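PDB 1YJG: surface protein VspA from Borrelia turicatae, which probably helps the spirochaete evade the host immune response, as one of a set of antigenically distinct outer-membrane lipoproteins that are expressed one at a time. Local coordinates for residues E26-I31 against T115-A120; A44-K49 against K105-D110. All coordinates share one frame; numbering follows the deposited sequence.

In this core fragment of the lipoprotein both contacts lie on the same side of the chain's centre, their centres about 13 Å apart. Contact 1 is buried. It joins the C-terminal part of helix 2-28 and its turn to the C-terminal part of helix 110-117 by apolar packing, with no hydrogen bond across it. Contact 2 lies farther out, its centre about 21 Å from the centre of the chain, and is partly buried. There the loop leading into helix 48-69 meets the loop before helix 110-117 through hydrogen bonds, a salt bridge and water. Helix 110-117 links the two, since contact 2 sits at its start. They touch where Ile31 packs on Asn47 and Asp110. Both reach the second subunit.

Contact 1 (E26-I31 against T115-A120); sequences ELAKAI and TAIDIA
Ile31 lays its CD1 methyl against the CG1 branch of Ile117, with CD1 3.8 Å from Ile117 CG1. The two side chains run past each other in opposite directions. In Ile117, CG1 sits between the backbone N and the carbonyl carbon (chi1 74°), which sets it against Ile31. The extended chi2 (177°) then carries Ile117 CD1 on to 4.0 Å from Ile31 CD1 and 4.3 Å from Leu27 CB. Ala28 faces 115-120 directly. Its CB lies 3.6 Å from the carbonyl O of Ile117 and 4.0 Å from CG of Asp118. Here the backbones come close, with the CA atoms of Ala28 and Asp118 5.4 Å apart. In this helical bundle the C-terminal part of helix 2-28 and its turn pack on the C-terminal part of helix 110-117 and the chain that leads on. The turn, a type I beta turn, spans Ala28 to Ile31 and brings Ile31 round to 115-120. Helix 48-69 covers the same apolar cluster: Leu27 and Ile117 both touch Ala54, and Ile31 touches Leu50. The second subunit packs nearby, its Gly53 against Leu27. The Asp118 carboxylate stays near the methyl of Ala28, and OD2 takes a weak hydrogen bond from Ala120 N.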
loop_
_atom_site.group_PDB
_atom_site.type_symbol
_atom_site.label_atom_id
_atom_site.label_comp_id
_atom_site.label_asym_id
_atom_site.label_seq_id
_atom_site.Cartn_x
_atom_site.Cartn_y
_atom_site.Cartn_z
ATOM N N GLU A 26 -7.882 2.348 0.285
ATOM C CA GLU A 26 -8.272 1.081 0.917
ATOM C C GLU A 26 -8.345 1.251 2.445
ATOM O O GLU A 26 -9.117 0.562 3.099
ATOM C CB GLU A 26 -7.332 -0.076 0.542
ATOM C CG GLU A 26 -7.126 -0.323 -0.962
ATOM C CD GLU A 26 -8.398 -0.608 -1.755
ATOM O OE1 GLU A 26 -8.320 -0.580 -3.001
ATOM O OE2 GLU A 26 -9.469 -0.883 -1.165
ATOM N N LEU A 27 -7.541 2.162 2.996
ATOM C CA LEU A 27 -7.525 2.437 4.430
ATOM C C LEU A 27 -8.752 3.251 4.816
ATOM O O LEU A 27 -9.283 3.106 5.933
ATOM C CB LEU A 27 -6.262 3.209 4.826
ATOM C CG LEU A 27 -4.920 2.504 4.623
ATOM C CD1 LEU A 27 -3.794 3.419 5.074
ATOM C CD2 LEU A 27 -4.847 1.160 5.364
ATOM N N ALA A 28 -9.191 4.113 3.898
ATOM C CA ALA A 28 -10.363 4.954 4.115
ATOM C C ALA A 28 -11.631 4.103 4.190
ATOM O O ALA A 28 -12.597 4.497 4.820
ATOM C CB ALA A 28 -10.491 5.999 3.022
ATOM N N LYS A 29 -11.630 2.939 3.539
ATOM C CA LYS A 29 -12.782 2.033 3.578
ATOM C C LYS A 29 -12.887 1.359 4.962
ATOM O O LYS A 29 -13.887 0.715 5.265
ATOM C CB LYS A 29 -12.655 0.936 2.515
ATOM C CG LYS A 29 -12.859 1.393 1.084
ATOM C CD LYS A 29 -12.377 0.311 0.116
ATOM C CE LYS A 29 -12.130 0.858 -1.285
ATOM N NZ LYS A 29 -11.788 -0.229 -2.243
ATOM N N ALA A 30 -11.831 1.466 5.770
ATOM C CA ALA A 30 -11.789 0.880 7.115
ATOM C C ALA A 30 -12.183 1.862 8.216
ATOM O O ALA A 30 -12.237 1.487 9.387
ATOM C CB ALA A 30 -10.414 0.335 7.404
ATOM N N ILE A 31 -12.412 3.120 7.848
ATOM C CA ILE A 31 -12.802 4.129 8.819
ATOM C C ILE A 31 -14.142 3.729 9.438
ATOM O O ILE A 31 -15.099 3.412 8.728
ATOM C CB ILE A 31 -12.918 5.518 8.147
ATOM C CG1 ILE A 31 -11.533 6.038 7.740
ATOM C CG2 ILE A 31 -13.626 6.522 9.079
ATOM C CD1 ILE A 31 -11.574 7.340 6.919
ATOM N N THR A 115 -11.657 13.768 6.740
ATOM C CA THR A 115 -11.021 15.035 6.352
ATOM C C THR A 115 -9.510 14.848 6.225
ATOM O O THR A 115 -8.812 15.724 5.721
ATOM C CB THR A 115 -11.292 16.184 7.344
ATOM O OG1 THR A 115 -10.625 15.932 8.589
ATOM C CG2 THR A 115 -12.794 16.308 7.682
ATOM N N ALA A 116 -9.001 13.722 6.707
ATOM C CA ALA A 116 -7.579 13.445 6.618
ATOM C C ALA A 116 -7.190 12.511 5.479
ATOM O O ALA A 116 -6.306 12.859 4.699
ATOM C CB ALA A 116 -7.051 12.893 7.951
ATOM N N ILE A 117 -7.863 11.359 5.357
ATOM C CA ILE A 117 -7.533 10.348 4.328
ATOM C C ILE A 117 -8.600 9.837 3.349
ATOM O O ILE A 117 -8.359 8.827 2.668
ATOM C CB ILE A 117 -6.948 9.099 5.055
ATOM C CG1 ILE A 117 -8.055 8.303 5.774
ATOM C CG2 ILE A 117 -5.884 9.510 6.063
ATOM C CD1 ILE A 117 -7.567 7.020 6.448
ATOM N N ASP A 118 -9.752 10.496 3.267
ATOM C CA ASP A 118 -10.829 10.075 2.362
ATOM C C ASP A 118 -11.044 11.127 1.267
ATOM O O ASP A 118 -11.701 12.127 1.484
ATOM C CB ASP A 118 -12.129 9.816 3.154
ATOM C CG ASP A 118 -13.136 8.966 2.371
ATOM O OD1 ASP A 118 -13.906 8.215 2.989
ATOM O OD2 ASP A 118 -13.229 8.975 1.136
ATOM N N ILE A 119 -10.484 10.880 0.088
ATOM C CA ILE A 119 -10.587 11.809 -1.035
ATOM C C ILE A 119 -11.954 11.808 -1.711
ATOM O O ILE A 119 -12.328 12.787 -2.341
ATOM C CB ILE A 119 -9.482 11.520 -2.112
ATOM C CG1 ILE A 119 -9.743 10.207 -2.854
ATOM C CG2 ILE A 119 -8.073 11.511 -1.503
ATOM C CD1 ILE A 119 -8.962 10.099 -4.170
ATOM N N ALA A 120 -12.688 10.708 -1.587
ATOM C CA ALA A 120 -13.999 10.575 -2.211
ATOM C C ALA A 120 -15.168 11.133 -1.403
ATOM O O ALA A 120 -16.215 11.444 -1.980
ATOM C CB ALA A 120 -14.256 9.103 -2.537
#

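Contact 2 (A44-K49 against K105-D110); sequences ADKNAK and KDDVKD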
loop_
_atom_site.group_PDB
_atom_site.type_symbol
_atom_site.label_atom_id
_atom_site.label_comp_id
_atom_site.label_asym_id
_atom_site.label_seq_id
_atom_site.Cartn_x
_atom_site.Cartn_y
_atom_site.Cartn_z
ATOM N N ALA A 44 -18.245 2.561 14.546
ATOM C CA ALA A 44 -17.826 3.967 14.504
ATOM C C ALA A 44 -16.760 4.525 15.457
ATOM O O ALA A 44 -16.573 4.067 16.582
ATOM C CB ALA A 44 -19.072 4.858 14.576
ATOM N N ASP A 45 -16.101 5.565 14.945
ATOM C CA ASP A 45 -15.051 6.337 15.612
ATOM C C ASP A 45 -13.783 5.589 16.055
ATOM O O ASP A 45 -13.495 4.505 15.560
ATOM C CB ASP A 45 -15.690 7.143 16.743
ATOM C CG ASP A 45 -16.999 7.801 16.316
ATOM O OD1 ASP A 45 -17.154 8.139 15.123
ATOM O OD2 ASP A 45 -17.936 8.017 17.101
ATOM N N LYS A 46 -13.006 6.207 16.943
ATOM C CA LYS A 46 -11.759 5.628 17.449
ATOM C C LYS A 46 -10.806 5.313 16.277
ATOM O O LYS A 46 -10.135 4.277 16.262
ATOM C CB LYS A 46 -12.025 4.369 18.294
ATOM C CG LYS A 46 -13.178 4.488 19.297
ATOM C CD LYS A 46 -14.158 3.324 19.130
ATOM C CE LYS A 46 -15.305 3.379 20.135
ATOM N NZ LYS A 46 -15.178 2.338 21.205
ATOM N N ASN A 47 -10.720 6.241 15.326
ATOM C CA ASN A 47 -9.885 6.074 14.129
ATOM C C ASN A 47 -8.435 6.553 14.180
ATOM O O ASN A 47 -7.702 6.348 13.217
ATOM C CB ASN A 47 -10.571 6.768 12.945
ATOM C CG ASN A 47 -11.901 6.158 12.608
ATOM O OD1 ASN A 47 -11.961 5.041 12.104
ATOM N ND2 ASN A 47 -12.979 6.880 12.883
ATOM N N ALA A 48 -8.003 7.167 15.278
ATOM C CA ALA A 48 -6.620 7.665 15.370
ATOM C C ALA A 48 -5.511 6.756 14.807
ATOM O O ALA A 48 -4.719 7.198 13.976
ATOM C CB ALA A 48 -6.282 8.046 16.802
ATOM N N LYS A 49 -5.453 5.505 15.264
ATOM C CA LYS A 49 -4.410 4.558 14.818
ATOM C C LYS A 49 -4.433 4.232 13.329
ATOM O O LYS A 49 -3.402 3.869 12.764
ATOM C CB LYS A 49 -4.432 3.271 15.655
ATOM C CG LYS A 49 -3.370 3.237 16.759
ATOM C CD LYS A 49 -3.534 4.410 17.716
ATOM C CE LYS A 49 -2.671 4.286 18.959
ATOM N NZ LYS A 49 -3.445 4.726 20.160
ATOM N N LYS A 105 -6.027 12.219 18.935
ATOM C CA LYS A 105 -6.822 12.069 20.156
ATOM C C LYS A 105 -7.380 10.650 20.289
ATOM O O LYS A 105 -7.364 9.862 19.333
ATOM C CB LYS A 105 -7.937 13.120 20.241
ATOM C CG LYS A 105 -8.999 13.046 19.140
ATOM C CD LYS A 105 -10.349 13.632 19.603
ATOM C CE LYS A 105 -10.806 14.829 18.771
ATOM N NZ LYS A 105 -12.239 14.712 18.358
ATOM N N ASP A 106 -7.880 10.346 21.479
ATOM C CA ASP A 106 -8.428 9.025 21.786
ATOM C C ASP A 106 -9.692 8.633 21.026
ATOM O O ASP A 106 -9.966 7.450 20.883
ATOM C CB ASP A 106 -8.692 8.899 23.298
ATOM C CG ASP A 106 -7.732 7.949 23.978
ATOM O OD1 ASP A 106 -8.211 7.002 24.636
ATOM O OD2 ASP A 106 -6.485 8.067 23.912
ATOM N N ASP A 107 -10.458 9.602 20.541
ATOM C CA ASP A 107 -11.687 9.286 19.824
ATOM C C ASP A 107 -11.860 10.126 18.565
ATOM O O ASP A 107 -12.635 11.084 18.553
ATOM C CB ASP A 107 -12.883 9.471 20.769
ATOM C CG ASP A 107 -14.167 8.869 20.223
ATOM O OD1 ASP A 107 -15.259 9.237 20.715
ATOM O OD2 ASP A 107 -14.182 8.031 19.302
ATOM N N VAL A 108 -11.140 9.758 17.505
ATOM C CA VAL A 108 -11.227 10.475 16.237
ATOM C C VAL A 108 -12.464 9.967 15.520
ATOM O O VAL A 108 -12.496 8.818 15.071
ATOM C CB VAL A 108 -9.983 10.253 15.357
ATOM C CG1 VAL A 108 -10.143 10.961 14.017
ATOM C CG2 VAL A 108 -8.729 10.720 16.084
ATOM N N LYS A 109 -13.485 10.821 15.439
ATOM C CA LYS A 109 -14.744 10.480 14.783
ATOM C C LYS A 109 -14.565 10.269 13.281
ATOM O O LYS A 109 -13.658 10.836 12.666
ATOM C CB LYS A 109 -15.816 11.541 15.073
ATOM C CG LYS A 109 -16.420 11.433 16.490
ATOM C CD LYS A 109 -17.745 12.189 16.648
ATOM C CE LYS A 109 -18.940 11.446 16.022
ATOM N NZ LYS A 109 -19.412 10.279 16.848
ATOM N N ASP A 110 -15.452 9.452 12.718
ATOM C CA ASP A 110 -15.456 9.091 11.300
ATOM C C ASP A 110 -15.318 10.266 10.332
ATOM O O ASP A 110 -14.505 10.217 9.412
ATOM C CB ASP A 110 -16.735 8.292 10.960
ATOM C CG ASP A 110 -16.710 6.866 11.512
ATOM O OD1 ASP A 110 -15.659 6.440 12.048
ATOM O OD2 ASP A 110 -17.700 6.103 11.467
HETATM O O HOH W 1 -17.265 7.954 19.620
HETATM O O HOH W 2 -8.967 7.313 18.253
#
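The Asn47 amide and the Asp110 carboxylate meet with their planes 47° apart. Asn47 ND2 donates to the anti lone pair of Asp110 OD1 at 2.8 Å, and that oxygen lies close to the amide plane. Asp45 N reaches Asp110 OD1 from above the carboxylate plane, at 3.1 Å. Two N-H groups thus grip OD1, which probably steadies its negative charge. In return, Asp110 N donates to the anti side of Asp45 OD1 at 3.2 Å. Asp45 OD2 is met on its syn side, though out of the carboxylate plane, by Lys109 NZ in a 2.7 Å salt bridge. The Lys109 chain runs beside Asp45; bends at chi3 (77°) and chi4 (76°) bring CE and NZ to OD2. Water 1 donates to both Asp45 OD2 and Asp107 OD1, joining two neighbouring carboxylates. Val108 O takes two bonds from Asn47, from the backbone N at 3.1 Å and from ND2 at 3.0 Å. The one apolar pair across the contact is Val108 CG2 on Ala48 CB, 3.7 Å apart. Asn47 OD1 is held by Gly32 N, and Lys46 pairs with Asp106 of the second subunit. This polar loop-to-loop junction joins the starts of two bundle helices, 48-69 and 110-117, with Lys109 as N-cap residue of the latter.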